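Local coordinates for yeast glycogen phosphorylase (Saccharomyces cerevisiae, PDB 1YGP), which belongs to the carbohydrate phosphorylase family, whose GT-B fold pairs two Rossmann-like domains, and carries a bound pyridoxal-5'-phosphate, at residues N618-M629 and V642-F653. Numbering follows the deposited sequence.
Sequences NVFGIIYRYLAM and VARKYPRKVSIF. Unlike the reference sequence in segment 642-653: R644 (reference Lys).
Helix 618-629 runs nearly antiparallel to strand 649-653, at 154° and 11.1 Å between axes, bringing I622 opposite S651; ahead of the strand, in helix 639-645, the backbones close to 6.2 Å (M629 CA to V642 CA). R625 spans the wider gap, its long chain reaching the loop before the strand. With the chain bent at chi3, its flat guanidinium fits between Y646 CB and K649 CD on opposite faces. In its own plane, NH1 donates to P647 O at 2.8 Å, nearly straight at 163°, satisfying a carbonyl of that loop from above the carbonyl plane. D835 forms a salt bridge with R625 NH2, which probably offsets the nearby K649 ammonium. The broad Y646 ring slides past R625 and M629 toward A628, whose small methyl leaves room for the hydroxyl. The N618 amide plane is inclined 28° to the F653 ring, its ND2 hydrogen-bonded to Q605 OE1, while I622 CD1 meets that ring's edge 3.5 Å from CE1, joining helix to strand through apolar surface. This is the helix-to-strand return of a beta-alpha-beta crossover: strand 649-654 lies between strands 601-606 and 688-693 of the parallel Rossmann-like sheet, and helix 615-634 packs against helices 662-678 (through V619, Y626) and 820-840 (through F620).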
loop_
_atom_site.group_PDB
_atom_site.type_symbol
_atom_site.label_atom_id
_atom_site.label_comp_id
_atom_site.label_asym_id
_atom_site.label_seq_id
_atom_site.Cartn_x
_atom_site.Cartn_y
_atom_site.Cartn_z
ATOM N N ASN A 618 -38.776 -18.609 -4.615
ATOM C CA ASN A 618 -39.243 -17.240 -4.738
ATOM C C ASN A 618 -39.383 -16.828 -6.192
ATOM O O ASN A 618 -40.403 -16.231 -6.564
ATOM C CB ASN A 618 -38.263 -16.342 -4.027
ATOM C CG ASN A 618 -38.610 -14.869 -4.014
ATOM O OD1 ASN A 618 -39.648 -14.425 -4.491
ATOM N ND2 ASN A 618 -37.748 -14.029 -3.475
ATOM N N VAL A 619 -38.416 -17.201 -7.047
ATOM C CA VAL A 619 -38.490 -16.888 -8.473
ATOM C C VAL A 619 -39.653 -17.668 -9.109
ATOM O O VAL A 619 -40.444 -17.083 -9.870
ATOM C CB VAL A 619 -37.178 -17.252 -9.243
ATOM C CG1 VAL A 619 -37.203 -16.528 -10.570
ATOM C CG2 VAL A 619 -35.932 -16.728 -8.591
ATOM N N PHE A 620 -39.840 -18.963 -8.798
ATOM C CA PHE A 620 -40.943 -19.736 -9.358
ATOM C C PHE A 620 -42.280 -19.110 -8.990
ATOM O O PHE A 620 -43.221 -19.089 -9.792
ATOM C CB PHE A 620 -40.894 -21.182 -8.865
ATOM C CG PHE A 620 -39.671 -21.941 -9.351
ATOM C CD1 PHE A 620 -38.946 -21.531 -10.469
ATOM C CD2 PHE A 620 -39.229 -23.048 -8.629
ATOM C CE1 PHE A 620 -37.786 -22.220 -10.848
ATOM C CE2 PHE A 620 -38.071 -23.731 -9.010
ATOM C CZ PHE A 620 -37.347 -23.318 -10.116
ATOM N N GLY A 621 -42.346 -18.535 -7.801
ATOM C CA GLY A 621 -43.508 -17.789 -7.396
ATOM C C GLY A 621 -43.658 -16.540 -8.257
ATOM O O GLY A 621 -44.804 -16.231 -8.606
ATOM N N ILE A 622 -42.571 -15.815 -8.629
ATOM C CA ILE A 622 -42.689 -14.602 -9.456
ATOM C C ILE A 622 -43.207 -14.964 -10.817
ATOM O O ILE A 622 -44.219 -14.391 -11.231
ATOM C CB ILE A 622 -41.366 -13.818 -9.708
ATOM C CG1 ILE A 622 -40.915 -13.177 -8.425
ATOM C CG2 ILE A 622 -41.577 -12.688 -10.716
ATOM C CD1 ILE A 622 -39.727 -12.246 -8.597
ATOM N N ILE A 623 -42.532 -15.901 -11.492
ATOM C CA ILE A 623 -42.979 -16.346 -12.800
ATOM C C ILE A 623 -44.427 -16.792 -12.713
ATOM O O ILE A 623 -45.191 -16.302 -13.544
ATOM C CB ILE A 623 -42.126 -17.506 -13.334
ATOM C CG1 ILE A 623 -40.668 -17.091 -13.487
ATOM C CG2 ILE A 623 -42.655 -17.902 -14.703
ATOM C CD1 ILE A 623 -39.743 -18.265 -13.842
ATOM N N TYR A 624 -44.850 -17.606 -11.731
ATOM C CA TYR A 624 -46.247 -18.016 -11.598
ATOM C C TYR A 624 -47.174 -16.807 -11.638
ATOM O O TYR A 624 -48.073 -16.772 -12.481
ATOM C CB TYR A 624 -46.506 -18.780 -10.277
ATOM C CG TYR A 624 -48.005 -18.999 -10.027
ATOM C CD1 TYR A 624 -48.697 -20.006 -10.708
ATOM C CD2 TYR A 624 -48.702 -18.110 -9.192
ATOM C CE1 TYR A 624 -50.080 -20.108 -10.563
ATOM C CE2 TYR A 624 -50.081 -18.206 -9.048
ATOM C CZ TYR A 624 -50.761 -19.206 -9.736
ATOM O OH TYR A 624 -52.131 -19.303 -9.582
ATOM N N ARG A 625 -46.993 -15.829 -10.758
ATOM C CA ARG A 625 -47.838 -14.660 -10.740
ATOM C C ARG A 625 -47.826 -14.036 -12.127
ATOM O O ARG A 625 -48.909 -13.890 -12.686
ATOM C CB ARG A 625 -47.318 -13.677 -9.701
ATOM C CG ARG A 625 -48.095 -12.362 -9.667
ATOM C CD ARG A 625 -47.387 -11.334 -8.815
ATOM N NE ARG A 625 -48.023 -11.146 -7.522
ATOM C CZ ARG A 625 -48.501 -9.939 -7.195
ATOM N NH1 ARG A 625 -48.419 -8.899 -8.048
ATOM N NH2 ARG A 625 -49.016 -9.747 -5.983
ATOM N N TYR A 626 -46.675 -13.770 -12.748
ATOM C CA TYR A 626 -46.598 -13.168 -14.078
ATOM C C TYR A 626 -47.420 -13.933 -15.128
ATOM O O TYR A 626 -48.196 -13.352 -15.899
ATOM C CB TYR A 626 -45.142 -13.110 -14.526
ATOM C CG TYR A 626 -44.952 -12.520 -15.908
ATOM C CD1 TYR A 626 -45.272 -11.177 -16.139
ATOM C CD2 TYR A 626 -44.420 -13.306 -16.934
ATOM C CE1 TYR A 626 -45.049 -10.615 -17.400
ATOM C CE2 TYR A 626 -44.193 -12.750 -18.197
ATOM C CZ TYR A 626 -44.506 -11.406 -18.420
ATOM O OH TYR A 626 -44.249 -10.836 -19.656
ATOM N N LEU A 627 -47.274 -15.254 -15.152
ATOM C CA LEU A 627 -48.026 -16.099 -16.061
ATOM C C LEU A 627 -49.528 -15.992 -15.819
ATOM O O LEU A 627 -50.320 -15.920 -16.764
ATOM C CB LEU A 627 -47.538 -17.530 -15.887
ATOM C CG LEU A 627 -46.831 -18.182 -17.062
ATOM C CD1 LEU A 627 -46.047 -17.184 -17.921
ATOM C CD2 LEU A 627 -45.948 -19.252 -16.462
ATOM N N ALA A 628 -49.925 -15.911 -14.561
ATOM C CA ALA A 628 -51.313 -15.747 -14.210
ATOM C C ALA A 628 -51.833 -14.376 -14.664
ATOM O O ALA A 628 -52.917 -14.272 -15.242
ATOM C CB ALA A 628 -51.437 -15.889 -12.708
ATOM N N MET A 629 -51.052 -13.309 -14.504
ATOM C CA MET A 629 -51.442 -11.957 -14.884
ATOM C C MET A 629 -51.687 -11.851 -16.373
ATOM O O MET A 629 -52.721 -11.382 -16.840
ATOM C CB MET A 629 -50.374 -10.940 -14.585
ATOM C CG MET A 629 -49.851 -10.850 -13.184
ATOM S SD MET A 629 -48.665 -9.490 -13.200
ATOM C CE MET A 629 -49.628 -8.378 -12.216
ATOM N N VAL A 642 -57.109 -7.260 -13.276
ATOM C CA VAL A 642 -55.877 -8.005 -13.039
ATOM C C VAL A 642 -55.218 -7.419 -11.786
ATOM O O VAL A 642 -55.000 -8.123 -10.798
ATOM C CB VAL A 642 -54.956 -7.891 -14.285
ATOM C CG1 VAL A 642 -53.652 -8.661 -14.095
ATOM C CG2 VAL A 642 -55.660 -8.512 -15.479
ATOM N N ALA A 643 -54.943 -6.121 -11.786
ATOM C CA ALA A 643 -54.412 -5.411 -10.643
ATOM C C ALA A 643 -55.174 -5.659 -9.362
ATOM O O ALA A 643 -54.566 -5.746 -8.303
ATOM C CB ALA A 643 -54.436 -3.921 -10.868
ATOM N N ARG A 644 -56.492 -5.784 -9.399
ATOM C CA ARG A 644 -57.247 -6.085 -8.190
ATOM C C ARG A 644 -56.839 -7.439 -7.627
ATOM O O ARG A 644 -56.845 -7.610 -6.410
ATOM C CB ARG A 644 -58.758 -6.119 -8.468
ATOM N N LYS A 645 -56.495 -8.405 -8.480
ATOM C CA LYS A 645 -56.066 -9.714 -8.011
ATOM C C LYS A 645 -54.578 -9.843 -7.709
ATOM O O LYS A 645 -54.181 -10.573 -6.796
ATOM C CB LYS A 645 -56.416 -10.798 -9.027
ATOM C CG LYS A 645 -57.735 -11.479 -8.712
ATOM C CD LYS A 645 -57.704 -12.937 -9.168
ATOM C CE LYS A 645 -56.595 -13.779 -8.495
ATOM N NZ LYS A 645 -56.745 -13.913 -7.049
ATOM N N TYR A 646 -53.724 -9.199 -8.502
ATOM C CA TYR A 646 -52.285 -9.280 -8.345
ATOM C C TYR A 646 -51.843 -7.835 -8.276
ATOM O O TYR A 646 -51.599 -7.198 -9.303
ATOM C CB TYR A 646 -51.625 -9.968 -9.551
ATOM C CG TYR A 646 -52.102 -11.386 -9.775
ATOM C CD1 TYR A 646 -51.723 -12.379 -8.876
ATOM C CD2 TYR A 646 -52.954 -11.686 -10.839
ATOM C CE1 TYR A 646 -52.200 -13.678 -9.030
ATOM C CE2 TYR A 646 -53.435 -12.986 -10.999
ATOM C CZ TYR A 646 -53.054 -13.974 -10.088
ATOM O OH TYR A 646 -53.529 -15.267 -10.219
ATOM N N PRO A 647 -51.782 -7.217 -7.110
ATOM C CA PRO A 647 -51.440 -5.814 -7.015
ATOM C C PRO A 647 -49.929 -5.544 -7.115
ATOM O O PRO A 647 -49.103 -6.427 -6.870
ATOM C CB PRO A 647 -52.083 -5.421 -5.700
ATOM C CG PRO A 647 -52.923 -6.601 -5.256
ATOM C CD PRO A 647 -52.153 -7.770 -5.821
ATOM N N ARG A 648 -49.625 -4.259 -7.362
ATOM C CA ARG A 648 -48.298 -3.665 -7.534
ATOM C C ARG A 648 -47.232 -4.023 -6.492
ATOM O O ARG A 648 -47.339 -3.699 -5.294
ATOM C CB ARG A 648 -48.550 -2.168 -7.617
ATOM C CG ARG A 648 -47.376 -1.339 -8.075
ATOM C CD ARG A 648 -47.832 0.039 -8.534
ATOM N NE ARG A 648 -48.174 0.049 -9.953
ATOM C CZ ARG A 648 -49.430 0.133 -10.406
ATOM N NH1 ARG A 648 -50.484 0.215 -9.582
ATOM N NH2 ARG A 648 -49.620 0.117 -11.727
ATOM N N LYS A 649 -46.179 -4.664 -7.006
ATOM C CA LYS A 649 -45.121 -5.287 -6.230
ATOM C C LYS A 649 -43.795 -5.051 -6.942
ATOM O O LYS A 649 -43.758 -4.822 -8.158
ATOM C CB LYS A 649 -45.403 -6.781 -6.162
ATOM C CG LYS A 649 -44.726 -7.688 -5.152
ATOM C CD LYS A 649 -44.995 -9.098 -5.641
ATOM C CE LYS A 649 -44.803 -10.206 -4.591
ATOM N NZ LYS A 649 -45.832 -10.251 -3.557
ATOM N N VAL A 650 -42.696 -5.079 -6.190
ATOM C CA VAL A 650 -41.329 -5.010 -6.693
ATOM C C VAL A 650 -40.615 -6.084 -5.888
ATOM O O VAL A 650 -40.588 -6.037 -4.642
ATOM C CB VAL A 650 -40.601 -3.668 -6.394
ATOM C CG1 VAL A 650 -39.188 -3.748 -6.925
ATOM C CG2 VAL A 650 -41.242 -2.511 -7.090
ATOM N N SER A 651 -40.086 -7.073 -6.573
ATOM C CA SER A 651 -39.258 -8.055 -5.903
ATOM C C SER A 651 -37.783 -7.634 -6.012
ATOM O O SER A 651 -37.223 -7.400 -7.097
ATOM C CB SER A 651 -39.475 -9.399 -6.542
ATOM O OG SER A 651 -40.852 -9.762 -6.506
ATOM N N ILE A 652 -37.135 -7.498 -4.862
ATOM C CA ILE A 652 -35.758 -7.056 -4.763
ATOM C C ILE A 652 -34.912 -8.270 -4.394
ATOM O O ILE A 652 -35.140 -8.885 -3.347
ATOM C CB ILE A 652 -35.707 -5.946 -3.683
ATOM C CG1 ILE A 652 -36.552 -4.731 -4.075
ATOM C CG2 ILE A 652 -34.266 -5.544 -3.484
ATOM C CD1 ILE A 652 -35.960 -3.887 -5.225
ATOM N N PHE A 653 -33.974 -8.696 -5.229
ATOM C CA PHE A 653 -33.089 -9.802 -4.892
ATOM C C PHE A 653 -31.677 -9.244 -4.781
ATOM O O PHE A 653 -31.304 -8.300 -5.485
ATOM C CB PHE A 653 -33.094 -10.878 -5.973
ATOM C CG PHE A 653 -34.375 -11.690 -6.082
ATOM C CD1 PHE A 653 -35.478 -11.186 -6.783
ATOM C CD2 PHE A 653 -34.435 -12.977 -5.541
ATOM C CE1 PHE A 653 -36.630 -11.965 -6.947
ATOM C CE2 PHE A 653 -35.595 -13.744 -5.717
ATOM C CZ PHE A 653 -36.695 -13.245 -6.417
#